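Local coordinates for putative cytoplasmic protein (Salmonella enterica subsp. enterica serovar Typhimurium, PDB 4IQN), which is of unknown function, a putative cytoplasmic protein of the uncharacterised DUF5066 family, at residues I6-T9 with N10-E13; S164-V167 with E168-N172. All coordinates share one frame; numbering follows the deposited sequence. Where two conformers were deposited one is given.

Interaction 1: I6-T9 with N10-E13; sequences ISLT and NLIE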
loop_
_atom_site.group_PDB
_atom_site.type_symbol
_atom_site.label_atom_id
_atom_site.label_comp_id
_atom_site.label_asym_id
_atom_site.label_seq_id
_atom_site.Cartn_x
_atom_site.Cartn_y
_atom_site.Cartn_z
ATOM N N ILE A 6 10.870 -14.863 -9.872
ATOM C CA ILE A 6 10.080 -13.745 -9.338
ATOM C C ILE A 6 10.767 -12.975 -8.204
ATOM O O ILE A 6 10.107 -12.324 -7.326
ATOM C CB ILE A 6 8.669 -14.196 -8.961
ATOM C CG1 ILE A 6 8.698 -15.533 -8.231
ATOM C CG2 ILE A 6 7.828 -14.318 -10.234
ATOM C CD1 ILE A 6 9.037 -15.439 -6.759
ATOM N N SER A 7 12.093 -13.014 -8.256
ATOM C CA SER A 7 12.932 -12.288 -7.313
ATOM C C SER A 7 12.760 -10.769 -7.410
ATOM O O SER A 7 12.348 -10.202 -8.412
ATOM C CB SER A 7 14.406 -12.614 -7.567
ATOM O OG SER A 7 14.828 -12.054 -8.808
ATOM N N LEU A 8 13.126 -10.096 -6.339
ATOM C CA LEU A 8 13.146 -8.663 -6.365
ATOM C C LEU A 8 14.121 -8.108 -7.439
ATOM O O LEU A 8 13.819 -7.130 -8.136
ATOM C CB LEU A 8 13.475 -8.172 -4.957
ATOM C CG LEU A 8 13.420 -6.700 -4.734
ATOM C CD1 LEU A 8 12.119 -6.098 -5.245
ATOM C CD2 LEU A 8 13.643 -6.494 -3.234
ATOM N N THR A 9 15.266 -8.761 -7.611
ATOM C CA THR A 9 16.277 -8.310 -8.582
ATOM C C THR A 9 15.689 -8.331 -9.982
ATOM O O THR A 9 15.836 -7.363 -10.746
ATOM C CB THR A 9 17.551 -9.178 -8.541
ATOM O OG1 THR A 9 18.241 -8.931 -7.316
ATOM C CG2 THR A 9 18.494 -8.834 -9.687
ATOM N N ASN A 10 15.024 -9.437 -10.306
ATOM C CA ASN A 10 14.358 -9.576 -11.584
ATOM C C ASN A 10 13.275 -8.499 -11.746
ATOM O O ASN A 10 13.154 -7.880 -12.815
ATOM C CB ASN A 10 13.798 -11.009 -11.762
ATOM C CG ASN A 10 14.894 -12.094 -11.885
ATOM O OD1 ASN A 10 14.592 -13.291 -11.913
ATOM N ND2 ASN A 10 16.149 -11.692 -11.958
ATOM N N LEU A 11 12.503 -8.248 -10.689
ATOM C CA LEU A 11 11.451 -7.247 -10.739
ATOM C C LEU A 11 12.002 -5.852 -11.089
ATOM O O LEU A 11 11.462 -5.156 -11.943
ATOM C CB LEU A 11 10.648 -7.210 -9.449
ATOM C CG LEU A 11 9.525 -6.167 -9.419
ATOM C CD1 LEU A 11 8.580 -6.319 -10.609
ATOM C CD2 LEU A 11 8.779 -6.349 -8.125
ATOM N N ILE A 12 13.093 -5.464 -10.461
ATOM C CA ILE A 12 13.657 -4.163 -10.729
ATOM C C ILE A 12 14.138 -4.041 -12.187
ATOM O O ILE A 12 13.911 -3.004 -12.815
ATOM C CB ILE A 12 14.769 -3.815 -9.732
ATOM C CG1 ILE A 12 14.207 -3.737 -8.284
ATOM C CG2 ILE A 12 15.412 -2.509 -10.132
ATOM C CD1 ILE A 12 13.264 -2.582 -8.034
ATOM N N GLU A 13 14.751 -5.089 -12.742
ATOM C CA GLU A 13 15.105 -5.063 -14.160
ATOM C C GLU A 13 13.882 -4.817 -15.040
ATOM O O GLU A 13 13.972 -4.083 -16.039
ATOM C CB GLU A 13 15.820 -6.357 -14.623
ATOM C CG GLU A 13 17.200 -6.571 -14.001
ATOM C CD GLU A 13 18.110 -5.344 -14.084
ATOM O OE1 GLU A 13 18.607 -5.033 -15.181
ATOM O OE2 GLU A 13 18.342 -4.680 -13.049
HETATM O O HOH W 1 17.710 -5.560 -10.581
#

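Interaction 2: S164-V167 with E168-N172; sequences SSLV and EYLYN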
loop_
_atom_site.group_PDB
_atom_site.type_symbol
_atom_site.label_atom_id
_atom_site.label_comp_id
_atom_site.label_asym_id
_atom_site.label_seq_id
_atom_site.Cartn_x
_atom_site.Cartn_y
_atom_site.Cartn_z
ATOM N N SER A 164 0.054 -10.914 -2.086
ATOM C CA SER A 164 0.972 -11.401 -1.072
ATOM C C SER A 164 1.936 -10.266 -0.673
ATOM O O SER A 164 2.319 -10.198 0.489
ATOM C CB SER A 164 1.783 -12.596 -1.536
ATOM O OG SER A 164 2.564 -12.328 -2.696
ATOM N N SER A 165 2.276 -9.400 -1.629
ATOM C CA SER A 165 3.198 -8.296 -1.438
ATOM C C SER A 165 3.164 -7.333 -2.588
ATOM O O SER A 165 2.557 -7.614 -3.640
ATOM C CB SER A 165 4.612 -8.841 -1.353
ATOM O OG SER A 165 5.096 -9.325 -2.596
ATOM N N LEU A 166 3.878 -6.207 -2.426
ATOM C CA LEU A 166 4.113 -5.262 -3.490
ATOM C C LEU A 166 4.804 -5.915 -4.725
ATOM O O LEU A 166 4.578 -5.487 -5.862
ATOM C CB LEU A 166 4.953 -4.072 -2.970
ATOM C CG LEU A 166 5.100 -2.881 -3.927
ATOM C CD1 LEU A 166 3.748 -2.317 -4.320
ATOM C CD2 LEU A 166 5.982 -1.814 -3.289
ATOM N N VAL A 167 5.623 -6.934 -4.491
ATOM C CA VAL A 167 6.261 -7.675 -5.569
ATOM C C VAL A 167 5.201 -8.334 -6.465
ATOM O O VAL A 167 5.217 -8.138 -7.676
ATOM C CB VAL A 167 7.261 -8.718 -5.049
ATOM C CG1 VAL A 167 7.883 -9.544 -6.169
ATOM C CG2 VAL A 167 8.392 -8.029 -4.254
ATOM N N GLU A 168 4.284 -9.064 -5.878
ATOM C CA GLU A 168 3.202 -9.678 -6.648
ATOM C C GLU A 168 2.351 -8.609 -7.353
ATOM O O GLU A 168 2.016 -8.750 -8.532
ATOM C CB GLU A 168 2.329 -10.550 -5.752
ATOM C CG GLU A 168 1.145 -11.174 -6.495
ATOM C CD GLU A 168 0.356 -12.197 -5.723
ATOM O OE1 GLU A 168 0.532 -12.346 -4.489
ATOM O OE2 GLU A 168 -0.488 -12.881 -6.368
ATOM N N TYR A 169 2.017 -7.539 -6.636
ATOM C CA TYR A 169 1.243 -6.458 -7.206
ATOM C C TYR A 169 1.924 -5.915 -8.466
ATOM O O TYR A 169 1.294 -5.777 -9.529
ATOM C CB TYR A 169 0.997 -5.344 -6.158
ATOM C CG TYR A 169 0.424 -4.082 -6.733
ATOM C CD1 TYR A 169 -0.944 -3.954 -6.980
ATOM C CD2 TYR A 169 1.245 -3.008 -7.081
ATOM C CE1 TYR A 169 -1.473 -2.816 -7.536
ATOM C CE2 TYR A 169 0.736 -1.846 -7.613
ATOM C CZ TYR A 169 -0.630 -1.735 -7.854
ATOM O OH TYR A 169 -1.157 -0.587 -8.421
ATOM N N LEU A 170 3.221 -5.615 -8.377
ATOM C CA LEU A 170 3.910 -5.023 -9.504
ATOM C C LEU A 170 4.092 -5.980 -10.691
ATOM O O LEU A 170 3.991 -5.543 -11.853
ATOM C CB LEU A 170 5.258 -4.432 -9.073
ATOM C CG LEU A 170 5.102 -3.156 -8.267
ATOM C CD1 LEU A 170 6.502 -2.716 -7.835
ATOM C CD2 LEU A 170 4.423 -2.030 -9.036
ATOM N N TYR A 171 4.370 -7.253 -10.430
ATOM C CA TYR A 171 4.466 -8.221 -11.528
ATOM C C TYR A 171 3.166 -8.215 -12.321
ATOM O O TYR A 171 3.171 -8.299 -13.571
ATOM C CB TYR A 171 4.776 -9.633 -11.017
ATOM C CG TYR A 171 6.252 -9.968 -10.966
ATOM C CD1 TYR A 171 6.961 -10.313 -12.123
ATOM C CD2 TYR A 171 6.949 -9.919 -9.783
ATOM C CE1 TYR A 171 8.306 -10.604 -12.079
ATOM C CE2 TYR A 171 8.308 -10.234 -9.735
ATOM C CZ TYR A 171 8.991 -10.566 -10.879
ATOM O OH TYR A 171 10.356 -10.870 -10.839
ATOM N N ASN A 172 2.057 -8.124 -11.603
ATOM C CA ASN A 172 0.753 -8.090 -12.269
ATOM C C ASN A 172 0.578 -6.784 -13.077
ATOM O O ASN A 172 0.173 -6.829 -14.232
ATOM C CB ASN A 172 -0.375 -8.355 -11.292
ATOM C CG ASN A 172 -0.520 -9.831 -10.953
ATOM O OD1 ASN A 172 0.098 -10.376 -10.031
ATOM N ND2 ASN A 172 -1.328 -10.490 -11.713
#

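Interaction 1: I6-T9 with N10-E13
Ser7, Leu8 and Thr9 give their carbonyl oxygens to the amides of Leu11, Ile12 and Glu13, three successive i to i+4 bonds that open helix 8-18. The bond from Ile12 N to Leu8 O (3.0 Å) runs nearly along the C=O axis, whereas Leu11 N reaches Ser7 O (3.0 Å) tilted from the carbonyl plane of Ser7. Ser7 precedes the helix, and its hydroxyl folds back over the opening turn: OG sits between its own backbone N and carbonyl carbon (chi1 69°), which carries it to Asn10 N at 3.0 Å. With an N-H...O angle of 163°, this bond is close to straight. It is a classical serine N-cap, in which a side-chain oxygen replaces the main-chain acceptor that the first turn of a helix lacks. On the Thr9 side, a water joins the backbone to a carboxylate, donating to Thr9 O (2.6 Å) and to Glu13 OE2 (2.7 Å). The Glu13 chain bends about its CB-CG bond (chi2 -49°), which brings its carboxylate to this water. Thr9 O accepts from the water as well as from Glu13 N. The apolar contacts lie along another side of the turn. Leu8 starts out pointing away, yet its CD1 methyl comes within 4.4 Å of Leu11 CD2 and equally near Ile12 CG1, a loose association. Beyond the turn, Leu11 packs on Val167 and Tyr171 of helix 166-174, while Ile12 rests on Ala57 and Leu58 and Leu8 touches Glu53.

Interaction 2: S164-V167 with E168-N172
Glu168 turns back to Ser164, just ahead of helix 166-174, where its OE1 accepts two hydrogen bonds from that residue: from N at 2.8 Å and from OG at 2.7 Å. The two donors approach from opposite faces of the carboxylate plane, the hydroxyl on the anti side and the amide 38° out of plane. An extended chain, with CG anti to the backbone N (chi1 178°), takes the carboxylate that far. Ser165 is the N-cap; its OG accepts weak bonds from Val167 N and Glu168 N, the latter at 3.4 Å. On the helix itself, Val167 and Tyr171 lie side by side, with Val167 CG1 in the ring plane at the edge, 3.7 Å from Tyr171 CE2. Leu166 CD1 meets Tyr169 CD2 obliquely at 3.8 Å, and Leu166 CG lies near Leu170 CD1. Around this layer, Trp192 of helix 190-207 touches both Ser164 and Glu168, Ile128 touches Leu166 and Tyr169, and His130 ND1 is hydrogen-bonded to Tyr169 OH. The double grip on OE1 would be expected to stabilise the buried carboxylate in its charged form, and its negative charge near the helix N-terminus should interact favourably with the helix dipole.

Both interactions are serine-capped first turns, one of helix 8-18 and the other of helix 166-174, and their centres lie about 11 Å apart. Interaction 1 is at the surface, its centre about 19 Å from that of the chain, and a water takes part in its polar network. Interaction 2 is buried, its centre about 11 Å from that of the chain, and there protein groups supply the partners of the glutamate oxygen that is held. The capping hydroxyl makes a single near-straight bond in 6-13 but two weak ones in 164-172. The two turns meet directly: Tyr171 OH probably hydrogen-bonds Ser7 O at 3.2 Å, linking the start of helix 8-18 to a side chain of helix 166-174.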